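Local atomic coordinates of dextranase (Pseudarthrobacter oxydans, PDB entry 6NZS), a protein that catalyses the endohydrolysis of 1,6-alpha-glucosidic linkages in dextran, as a member of glycoside hydrolase family 49. Residues T55-P60 and G82-W87; P60-D65 and S285-V290; F146-E151 and M186-E191; I230-G235 and V254-G259. All blocks are in the same frame, centred on the assembly; numbering follows the deposited sequence.

Interactions 1 and 3 are buried antiparallel strand pairings of the N-terminal Ig-like domain, and they meet directly: strands 84-92 and 176-192 are neighbours, joined there by a probable hydrogen bond from Met-187 N to Ser-86 O. Interaction 4 is also a strand pairing, but a parallel one in the beta-helix, with an inner apolar side, an outer pair of tyrosines and an exposed turn. Interaction 2 differs from all three. Partly buried and built of loops, it links the Ig-like domain to the beta-helix through a lysine, backbone carbonyls and water. Pro-60 belongs to both interactions 1 and 2, whose centres lie about 12 Å apart.

Interaction 1 of 4, residues T55-P60 and G82-W87; sequences TYMSIP and GLTMSW
Tyr-56 lays its CB on one face of the Trp-87 indole, 3.4 Å from the centroid of the six-membered ring and only 9° off its normal. The phenol ring slides past the five-membered ring with little overlap, the two planes inclined by 24°. Trp-87 reaches this place because its CG stands between the backbone N and carbonyl carbon (chi1 77°), which folds the indole back over the neighbouring strand. An alanine at Trp-87 would probably leave Tyr-56 CB without its aromatic floor and the phenol freer to shift. Two pairs of backbone bonds, Tyr-56 with Trp-87 and Ser-58 with Met-85, fix the antiparallel register. On the other face of the sheet, Met-57 extends CG anti to the backbone N; CG comes within 3.5 Å of Ser-86 OG, and SD lies 3.8 Å from Thr-84 OG1. Those hydroxyls find hydrogen-bonding partners in Ser-34 and Asn-184, respectively, while Tyr-56 OH bonds His-15 and Trp-13. Strand 84-92 runs between strand 51-58 and strand 176-192 of the Ig-like domain, where Phe-189 meets the indole, and helix 76-81 packs against Pro-60 and Leu-83.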
# COMPACT_ATOMS: atom_id res chain seq x y z
N THR A 55 3.72 4.54 -19.26
CA THR A 55 4.29 4.45 -17.92
C THR A 55 4.08 5.80 -17.25
O THR A 55 4.68 6.81 -17.65
CB THR A 55 5.76 4.05 -17.93
OG1 THR A 55 5.92 2.81 -18.64
CG2 THR A 55 6.27 3.87 -16.51
N TYR A 56 3.23 5.81 -16.23
CA TYR A 56 2.97 6.96 -15.39
C TYR A 56 4.13 7.18 -14.43
O TYR A 56 4.97 6.30 -14.23
CB TYR A 56 1.72 6.71 -14.54
CG TYR A 56 0.49 6.44 -15.36
CD1 TYR A 56 -0.26 7.50 -15.87
CD2 TYR A 56 0.06 5.14 -15.64
CE1 TYR A 56 -1.39 7.27 -16.63
CE2 TYR A 56 -1.07 4.91 -16.40
CZ TYR A 56 -1.79 5.98 -16.90
OH TYR A 56 -2.91 5.75 -17.66
N MET A 57 4.17 8.36 -13.80
CA MET A 57 5.19 8.61 -12.79
C MET A 57 4.66 9.57 -11.72
O MET A 57 4.01 10.58 -12.03
CB MET A 57 6.50 9.15 -13.38
CG MET A 57 7.64 9.23 -12.36
SD MET A 57 9.22 9.71 -13.08
CE MET A 57 8.90 11.44 -13.40
N SER A 58 4.95 9.25 -10.46
CA SER A 58 4.65 10.10 -9.32
C SER A 58 5.96 10.55 -8.69
O SER A 58 6.93 9.78 -8.64
CB SER A 58 3.82 9.32 -8.30
OG SER A 58 3.73 10.01 -7.07
N ILE A 59 6.01 11.80 -8.24
CA ILE A 59 7.18 12.33 -7.54
C ILE A 59 6.72 12.95 -6.23
O ILE A 59 5.54 13.31 -6.08
CB ILE A 59 7.98 13.34 -8.42
CG1 ILE A 59 7.22 14.66 -8.59
CG2 ILE A 59 8.29 12.73 -9.77
CD1 ILE A 59 8.05 15.74 -9.33
N PRO A 60 7.62 13.07 -5.25
CA PRO A 60 7.22 13.54 -3.91
C PRO A 60 6.62 14.93 -3.96
O PRO A 60 7.20 15.86 -4.53
CB PRO A 60 8.54 13.51 -3.12
CG PRO A 60 9.37 12.46 -3.82
CD PRO A 60 9.02 12.60 -5.28
N GLY A 82 15.53 12.60 -4.41
CA GLY A 82 15.11 12.45 -5.79
C GLY A 82 14.45 11.13 -6.10
O GLY A 82 14.60 10.62 -7.22
N LEU A 83 13.73 10.55 -5.15
CA LEU A 83 13.02 9.31 -5.44
C LEU A 83 11.81 9.58 -6.34
O LEU A 83 11.16 10.63 -6.26
CB LEU A 83 12.53 8.65 -4.15
CG LEU A 83 13.55 8.38 -3.05
CD1 LEU A 83 12.94 7.56 -1.91
CD2 LEU A 83 14.77 7.69 -3.60
N THR A 84 11.50 8.62 -7.20
CA THR A 84 10.28 8.67 -8.00
C THR A 84 9.70 7.27 -8.06
O THR A 84 10.40 6.28 -7.81
CB THR A 84 10.51 9.15 -9.45
OG1 THR A 84 11.23 8.16 -10.20
CG2 THR A 84 11.27 10.47 -9.48
N MET A 85 8.42 7.20 -8.40
CA MET A 85 7.76 5.91 -8.59
C MET A 85 7.04 5.92 -9.93
O MET A 85 6.07 6.66 -10.11
CB MET A 85 6.79 5.59 -7.45
CG MET A 85 6.06 4.25 -7.65
SD MET A 85 5.16 3.67 -6.20
CE MET A 85 6.53 3.19 -5.15
N SER A 86 7.51 5.10 -10.86
CA SER A 86 6.87 4.93 -12.16
C SER A 86 6.06 3.63 -12.15
O SER A 86 6.40 2.69 -11.43
CB SER A 86 7.90 4.84 -13.29
OG SER A 86 8.64 6.05 -13.41
N TRP A 87 5.00 3.60 -12.94
CA TRP A 87 4.22 2.36 -13.03
C TRP A 87 3.49 2.32 -14.36
O TRP A 87 3.09 3.35 -14.90
CB TRP A 87 3.22 2.19 -11.87
CG TRP A 87 1.97 3.03 -11.99
CD1 TRP A 87 0.76 2.63 -12.47
CD2 TRP A 87 1.82 4.41 -11.60
NE1 TRP A 87 -0.14 3.68 -12.42
CE2 TRP A 87 0.49 4.78 -11.89
CE3 TRP A 87 2.68 5.37 -11.05
CZ2 TRP A 87 -0.00 6.06 -11.64
CZ3 TRP A 87 2.20 6.64 -10.82
CH2 TRP A 87 0.87 6.98 -11.11

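Interaction 2 of 4, residues P60-D65 and S285-V290; sequences PRSGKD and SGEQYV
Lys-64 reaches across from the Ig-like domain to the backbone of Glu-287, Gln-288 and Tyr-289. Its CB already points toward that loop, with CG anti to the carbonyl carbon; the chain runs straight through chi2 and bends at chi3 (-84°). CE passes 3.5 Å from Glu-287 O. At the tip, NZ donates a 2.9 Å hydrogen bond to Glu-287 O, meeting that carbonyl 17° from its plane. Three waters also accept from NZ, so its three protons are shared among four acceptors. One water passes the contact on to Tyr-289 O; the other two reach Gln-288 O. The ammonium group thereby gathers three successive carbonyls, one directly and two through water, and their dipoles would be expected to stabilise its charge. A methionine in place of Lys-64 would probably leave Glu-287 O without this donor and the bridging waters less firmly held. Alongside, Ser-62 OG lies 3.3 Å from Glu-287 CB, shares a water with Glu-287 OE2 and hydrogen-bonds Glu-336. Arg-61 to Gly-63 all have positive phi, forming a left-handed turn. Facing it, the type I turn Gly-286 to Tyr-289 overlaps an ST turn in which Ser-285 OG accepts from Glu-287 N at 3.2 Å. The two overlapping turns carry the chain out of strand 283-285 of the beta-helix, where the N-terminal domain docks.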
# COMPACT_ATOMS: atom_id res chain seq x y z
N PRO A 60 7.62 13.07 -5.25
CA PRO A 60 7.22 13.54 -3.91
C PRO A 60 6.62 14.93 -3.96
O PRO A 60 7.20 15.86 -4.53
CB PRO A 60 8.54 13.51 -3.12
CG PRO A 60 9.37 12.46 -3.82
CD PRO A 60 9.02 12.60 -5.28
N ARG A 61 5.44 15.07 -3.36
CA ARG A 61 4.68 16.32 -3.34
C ARG A 61 4.28 16.80 -4.72
O ARG A 61 3.91 17.96 -4.89
CB ARG A 61 5.41 17.46 -2.61
CG ARG A 61 6.05 17.09 -1.30
CD ARG A 61 6.35 18.34 -0.47
NE ARG A 61 6.99 17.98 0.79
CZ ARG A 61 8.30 17.87 0.95
NH1 ARG A 61 9.12 18.14 -0.05
NH2 ARG A 61 8.78 17.49 2.13
N SER A 62 4.37 15.94 -5.74
CA SER A 62 4.27 16.38 -7.13
C SER A 62 5.28 17.48 -7.45
O SER A 62 5.08 18.24 -8.40
CB SER A 62 2.85 16.82 -7.53
OG SER A 62 2.12 15.76 -8.14
N GLY A 63 6.37 17.57 -6.69
CA GLY A 63 7.38 18.59 -6.92
C GLY A 63 7.01 19.95 -6.39
O GLY A 63 7.76 20.91 -6.61
N LYS A 64 5.88 20.07 -5.70
CA LYS A 64 5.46 21.34 -5.14
C LYS A 64 6.25 21.67 -3.89
O LYS A 64 6.73 20.78 -3.17
CB LYS A 64 3.97 21.30 -4.80
CG LYS A 64 3.08 21.19 -6.02
CD LYS A 64 1.62 21.15 -5.62
CE LYS A 64 1.19 19.75 -5.25
NZ LYS A 64 -0.23 19.69 -4.82
N ASP A 65 6.41 22.96 -3.63
CA ASP A 65 6.83 23.39 -2.31
C ASP A 65 5.70 23.17 -1.31
O ASP A 65 4.54 22.98 -1.68
CB ASP A 65 7.18 24.88 -2.32
CG ASP A 65 8.42 25.19 -3.12
OD1 ASP A 65 9.31 24.32 -3.23
OD2 ASP A 65 8.51 26.32 -3.64
N SER A 285 -5.86 10.16 -8.89
CA SER A 285 -4.65 10.78 -8.34
C SER A 285 -5.01 11.97 -7.46
O SER A 285 -5.80 12.83 -7.86
CB SER A 285 -3.74 11.25 -9.46
OG SER A 285 -2.66 11.98 -8.90
N GLY A 286 -4.41 12.03 -6.27
CA GLY A 286 -4.62 13.15 -5.37
C GLY A 286 -3.56 14.23 -5.49
O GLY A 286 -3.41 15.05 -4.57
N GLU A 287 -2.85 14.24 -6.62
CA GLU A 287 -1.68 15.09 -6.81
C GLU A 287 -1.98 16.58 -6.64
O GLU A 287 -1.08 17.35 -6.29
CB GLU A 287 -1.09 14.84 -8.19
CG GLU A 287 -1.97 15.29 -9.35
CD GLU A 287 -1.53 14.69 -10.67
OE1 GLU A 287 -1.73 13.47 -10.85
OE2 GLU A 287 -1.00 15.42 -11.52
N GLN A 288 -3.21 17.01 -6.90
CA GLN A 288 -3.53 18.44 -6.81
C GLN A 288 -3.79 18.90 -5.39
O GLN A 288 -3.79 20.11 -5.14
CB GLN A 288 -4.74 18.79 -7.69
CG GLN A 288 -4.56 18.41 -9.14
CD GLN A 288 -5.75 18.77 -10.03
OE1 GLN A 288 -6.88 18.42 -9.73
NE2 GLN A 288 -5.48 19.44 -11.14
N TYR A 289 -3.98 17.99 -4.44
CA TYR A 289 -4.30 18.35 -3.07
C TYR A 289 -3.02 18.54 -2.26
O TYR A 289 -2.06 17.78 -2.40
CB TYR A 289 -5.17 17.28 -2.41
CG TYR A 289 -6.49 17.04 -3.11
CD1 TYR A 289 -7.45 18.04 -3.20
CD2 TYR A 289 -6.77 15.80 -3.69
CE1 TYR A 289 -8.64 17.83 -3.85
CE2 TYR A 289 -7.97 15.58 -4.32
CZ TYR A 289 -8.90 16.59 -4.41
OH TYR A 289 -10.09 16.35 -5.06
N VAL A 290 -3.03 19.57 -1.41
CA VAL A 290 -1.94 19.78 -0.47
C VAL A 290 -1.98 18.70 0.61
O VAL A 290 -3.04 18.11 0.89
CB VAL A 290 -2.06 21.19 0.15
CG1 VAL A 290 -3.29 21.29 1.04
CG2 VAL A 290 -0.80 21.57 0.92
O HOH W 1 1.00 17.20 -10.53
O HOH W 2 0.66 17.57 -2.85
O HOH W 3 -1.88 21.69 -6.36
O HOH W 4 -1.80 22.29 -3.77

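Interaction 3 of 4, residues F146-E151 and M186-E191; sequences FSVEFE and MMIFAE
Phe-146 and Ile-188 face each other as a hydrogen-bonded antiparallel pair, and the backbone sets the frame. Ile-188 N gives a 2.8 Å bond to Phe-146 O, Phe-146 N returns one to Ile-188 O, and Val-148 N reaches Met-186 O at 2.9 Å. Between these bonds, Met-187 CA and Ser-147 CA make C-H...O contacts with Phe-146 O and Met-186 O. The apolar contacts gather on the side of Phe-146, Val-148 and Ile-188. Phe-146 takes chi1 60°, which brings its ring beside Ile-188, whose CB sits 3.7 Å above one face toward the rim. Ile-188 CD1 then fills the angle between Phe-146 CZ and Val-148 CG2, the latter 3.6 Å away. On the opposite side of the sheet, Met-187, bent at chi2 and chi3, turns SD back to within 3.8 Å of Ser-147 CB.

The polar group lies where the strands splay apart, their directions 143° from each other. There a water accepts from Met-186 N at 2.8 Å and donates to Val-148 O, spanning the gap that a direct backbone bond would close. The same water donates to Ser-147 OG, whose own proton goes to Glu-149 OE2 at 2.7 Å; that carboxylate oxygen is also hydrogen-bonded to His-435.

Strand 176-192 is flanked here by strands 144-150 and 84-92. Side chains from strands 96-102 and 132-137, among them Val-98, Val-100, Ile-135 and Val-137, pack on the Phe-146, Val-148 and Ile-188 side, as part of the apolar interior of the domain.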
# COMPACT_ATOMS: atom_id res chain seq x y z
N PHE A 146 4.35 -6.13 -9.85
CA PHE A 146 5.73 -6.40 -9.47
C PHE A 146 6.63 -5.23 -9.84
O PHE A 146 6.27 -4.36 -10.63
CB PHE A 146 6.24 -7.71 -10.10
CG PHE A 146 6.21 -7.74 -11.61
CD1 PHE A 146 5.05 -8.04 -12.29
CD2 PHE A 146 7.37 -7.50 -12.33
CE1 PHE A 146 5.03 -8.07 -13.67
CE2 PHE A 146 7.38 -7.53 -13.71
CZ PHE A 146 6.21 -7.83 -14.38
N SER A 147 7.83 -5.24 -9.25
CA SER A 147 8.83 -4.21 -9.41
C SER A 147 9.95 -4.72 -10.31
O SER A 147 10.41 -5.87 -10.16
CB SER A 147 9.40 -3.87 -8.03
OG SER A 147 10.51 -3.00 -8.14
N VAL A 148 10.40 -3.86 -11.23
CA VAL A 148 11.50 -4.15 -12.15
C VAL A 148 12.68 -3.27 -11.75
O VAL A 148 12.57 -2.03 -11.75
CB VAL A 148 11.07 -3.89 -13.60
CG1 VAL A 148 12.23 -4.12 -14.56
CG2 VAL A 148 9.88 -4.77 -13.97
N GLU A 149 13.81 -3.89 -11.40
CA GLU A 149 14.89 -3.21 -10.68
C GLU A 149 16.20 -3.31 -11.46
O GLU A 149 16.91 -4.33 -11.38
CB GLU A 149 15.00 -3.77 -9.26
CG GLU A 149 13.61 -3.88 -8.61
CD GLU A 149 13.61 -3.95 -7.10
OE1 GLU A 149 14.68 -4.11 -6.47
OE2 GLU A 149 12.51 -3.82 -6.54
N PHE A 150 16.54 -2.26 -12.20
CA PHE A 150 17.80 -2.22 -12.92
C PHE A 150 18.92 -1.88 -11.94
O PHE A 150 18.84 -0.88 -11.21
CB PHE A 150 17.75 -1.14 -14.01
CG PHE A 150 16.97 -1.53 -15.23
CD1 PHE A 150 15.58 -1.52 -15.23
CD2 PHE A 150 17.63 -1.86 -16.41
CE1 PHE A 150 14.86 -1.86 -16.36
CE2 PHE A 150 16.91 -2.21 -17.55
CZ PHE A 150 15.53 -2.21 -17.52
N GLU A 151 19.97 -2.70 -11.93
CA GLU A 151 21.09 -2.49 -11.01
C GLU A 151 21.65 -1.07 -10.98
O GLU A 151 21.88 -0.55 -9.87
CB GLU A 151 22.18 -3.55 -11.25
CG GLU A 151 23.16 -3.68 -10.09
CD GLU A 151 24.18 -4.77 -10.34
OE1 GLU A 151 23.78 -5.93 -10.56
OE2 GLU A 151 25.39 -4.45 -10.32
N MET A 186 10.02 1.19 -10.70
CA MET A 186 9.25 0.84 -11.89
C MET A 186 8.36 -0.34 -11.54
O MET A 186 8.86 -1.46 -11.38
CB MET A 186 10.17 0.49 -13.06
CG MET A 186 9.41 0.03 -14.32
SD MET A 186 8.27 1.30 -14.94
CE MET A 186 7.45 0.39 -16.25
N MET A 187 7.05 -0.10 -11.45
CA MET A 187 6.07 -1.14 -11.17
C MET A 187 5.35 -1.50 -12.46
O MET A 187 5.04 -0.63 -13.28
CB MET A 187 5.05 -0.63 -10.16
CG MET A 187 5.08 -1.37 -8.84
SD MET A 187 6.68 -1.28 -8.04
CE MET A 187 6.83 0.51 -7.88
N ILE A 188 5.09 -2.79 -12.63
CA ILE A 188 4.24 -3.28 -13.70
C ILE A 188 2.99 -3.89 -13.07
O ILE A 188 3.09 -4.76 -12.20
CB ILE A 188 4.95 -4.31 -14.59
CG1 ILE A 188 6.15 -3.66 -15.30
CG2 ILE A 188 3.97 -4.91 -15.62
CD1 ILE A 188 7.00 -4.64 -16.10
N PHE A 189 1.83 -3.44 -13.51
CA PHE A 189 0.56 -3.98 -13.08
C PHE A 189 -0.04 -4.68 -14.31
O PHE A 189 -0.68 -4.04 -15.15
CB PHE A 189 -0.36 -2.86 -12.58
CG PHE A 189 0.19 -2.07 -11.41
CD1 PHE A 189 1.11 -2.61 -10.52
CD2 PHE A 189 -0.25 -0.77 -11.21
CE1 PHE A 189 1.59 -1.86 -9.45
CE2 PHE A 189 0.22 -0.02 -10.15
CZ PHE A 189 1.15 -0.56 -9.26
N ALA A 190 0.23 -5.98 -14.42
CA ALA A 190 -0.28 -6.81 -15.51
C ALA A 190 -1.60 -7.38 -15.03
O ALA A 190 -1.63 -8.31 -14.23
CB ALA A 190 0.72 -7.93 -15.82
N GLU A 191 -2.70 -6.79 -15.49
CA GLU A 191 -4.00 -7.05 -14.92
C GLU A 191 -4.85 -7.89 -15.86
O GLU A 191 -4.76 -7.76 -17.09
CB GLU A 191 -4.73 -5.73 -14.64
CG GLU A 191 -3.98 -4.79 -13.69
CD GLU A 191 -3.68 -5.44 -12.37
OE1 GLU A 191 -4.64 -5.64 -11.62
OE2 GLU A 191 -2.50 -5.74 -12.06
O HOH W 5 11.52 -0.83 -9.41

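Interaction 4 of 4, residues I230-G235 and V254-G259; sequences IYFKPG and VYLAPG
Tyr-255 turns a ring edge onto the face of Tyr-231, its CD2 standing 3.5 Å above the centre of that ring. The planes make 53° in this edge-to-face pair, and the centroids are 4.7 Å apart. Both side chains have CG anti to the backbone N, which sends them out side by side in the same direction; Tyr-255 CE2 continues along Tyr-231 to 3.6 Å from CZ. On the other face of the sheet, the Phe-232 ring has Tyr-255 O at its edge and in its plane, 3.6 Å from CD1. Val-254 CG1 also lies near that edge, while Leu-256 CD2 comes to 3.5 Å from Phe-232 CD1.

The two strands run parallel and in exact step, Ile-230 beside Val-254, Tyr-231 beside Tyr-255 and Phe-232 beside Leu-256. Nearly straight backbone bonds pass from Tyr-255 N to Ile-230 O, from Phe-232 N to Tyr-255 O and from Ala-257 N to Phe-232 O. The pairing carries on past the strand ends, where the Pro-234 ring rests on Ala-257 CB and Gly-235 N reaches Gly-259 O at 3.0 Å. Gly-259 packs so closely against Pro-234 that a side chain there would meet Pro-234 CB.

These are successive rungs of the parallel beta-helix: strand 253-256 lies between strands 229-232 and 275-279, and the turns lead into the paired strands 235-238 and 260-263. Phe-232 and Val-254 pack inward on Phe-266 of strand 266-268, whereas both tyrosines touch Pro-204 and Pro-258 meets Trp-13.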
# COMPACT_ATOMS: atom_id res chain seq x y z
N ILE A 230 -21.30 7.15 -12.84
CA ILE A 230 -20.38 8.11 -13.43
C ILE A 230 -19.27 7.31 -14.09
O ILE A 230 -18.57 6.55 -13.42
CB ILE A 230 -19.83 9.09 -12.39
CG1 ILE A 230 -20.97 9.83 -11.69
CG2 ILE A 230 -18.88 10.08 -13.06
CD1 ILE A 230 -20.54 10.65 -10.49
N TYR A 231 -19.14 7.46 -15.41
CA TYR A 231 -18.28 6.63 -16.24
C TYR A 231 -17.24 7.54 -16.86
O TYR A 231 -17.57 8.38 -17.70
CB TYR A 231 -19.14 5.97 -17.32
CG TYR A 231 -18.47 4.94 -18.21
CD1 TYR A 231 -17.38 5.27 -19.01
CD2 TYR A 231 -18.96 3.64 -18.27
CE1 TYR A 231 -16.79 4.32 -19.83
CE2 TYR A 231 -18.38 2.69 -19.09
CZ TYR A 231 -17.30 3.04 -19.86
OH TYR A 231 -16.71 2.10 -20.68
N PHE A 232 -15.97 7.37 -16.46
CA PHE A 232 -14.87 8.15 -17.02
C PHE A 232 -14.26 7.37 -18.17
O PHE A 232 -13.59 6.35 -17.96
CB PHE A 232 -13.82 8.45 -15.95
CG PHE A 232 -14.26 9.46 -14.93
CD1 PHE A 232 -14.91 9.05 -13.78
CD2 PHE A 232 -13.98 10.81 -15.10
CE1 PHE A 232 -15.31 9.97 -12.82
CE2 PHE A 232 -14.37 11.74 -14.14
CZ PHE A 232 -15.03 11.31 -13.00
N LYS A 233 -14.49 7.84 -19.39
CA LYS A 233 -13.85 7.26 -20.56
C LYS A 233 -12.36 7.56 -20.52
O LYS A 233 -11.91 8.42 -19.75
CB LYS A 233 -14.49 7.85 -21.83
CG LYS A 233 -15.91 7.37 -22.07
CD LYS A 233 -16.43 7.78 -23.44
CE LYS A 233 -16.70 9.27 -23.51
NZ LYS A 233 -17.20 9.68 -24.86
N PRO A 234 -11.56 6.87 -21.33
CA PRO A 234 -10.14 7.20 -21.40
C PRO A 234 -9.96 8.68 -21.69
O PRO A 234 -10.68 9.27 -22.51
CB PRO A 234 -9.61 6.32 -22.53
CG PRO A 234 -10.54 5.16 -22.55
CD PRO A 234 -11.90 5.72 -22.19
N GLY A 235 -9.00 9.29 -21.01
CA GLY A 235 -8.80 10.73 -21.07
C GLY A 235 -8.32 11.24 -19.73
O GLY A 235 -8.05 10.46 -18.81
N VAL A 254 -18.92 4.41 -9.60
CA VAL A 254 -17.94 5.24 -10.30
C VAL A 254 -17.01 4.29 -11.05
O VAL A 254 -16.45 3.36 -10.45
CB VAL A 254 -17.16 6.14 -9.33
CG1 VAL A 254 -15.98 6.79 -10.05
CG2 VAL A 254 -18.09 7.20 -8.74
N TYR A 255 -16.87 4.50 -12.35
CA TYR A 255 -16.07 3.64 -13.21
C TYR A 255 -14.96 4.46 -13.85
O TYR A 255 -15.23 5.49 -14.48
CB TYR A 255 -16.94 2.98 -14.30
CG TYR A 255 -16.12 2.11 -15.22
CD1 TYR A 255 -15.57 0.92 -14.77
CD2 TYR A 255 -15.87 2.50 -16.52
CE1 TYR A 255 -14.79 0.13 -15.60
CE2 TYR A 255 -15.09 1.71 -17.37
CZ TYR A 255 -14.55 0.53 -16.90
OH TYR A 255 -13.77 -0.25 -17.73
N LEU A 256 -13.73 4.00 -13.70
CA LEU A 256 -12.56 4.62 -14.32
C LEU A 256 -12.05 3.65 -15.38
O LEU A 256 -11.47 2.62 -15.05
CB LEU A 256 -11.46 4.89 -13.29
CG LEU A 256 -11.83 5.63 -12.00
CD1 LEU A 256 -10.57 5.90 -11.19
CD2 LEU A 256 -12.54 6.93 -12.30
N ALA A 257 -12.27 3.98 -16.65
CA ALA A 257 -11.86 3.09 -17.71
C ALA A 257 -10.35 2.95 -17.73
O ALA A 257 -9.62 3.84 -17.26
CB ALA A 257 -12.32 3.66 -19.06
N PRO A 258 -9.83 1.84 -18.26
CA PRO A 258 -8.39 1.78 -18.53
C PRO A 258 -8.03 2.93 -19.46
O PRO A 258 -8.66 3.13 -20.49
CB PRO A 258 -8.21 0.42 -19.22
CG PRO A 258 -9.57 0.06 -19.73
CD PRO A 258 -10.56 0.67 -18.79
N GLY A 259 -7.03 3.71 -19.06
CA GLY A 259 -6.69 4.90 -19.81
C GLY A 259 -7.35 6.17 -19.33
O GLY A 259 -7.05 7.25 -19.86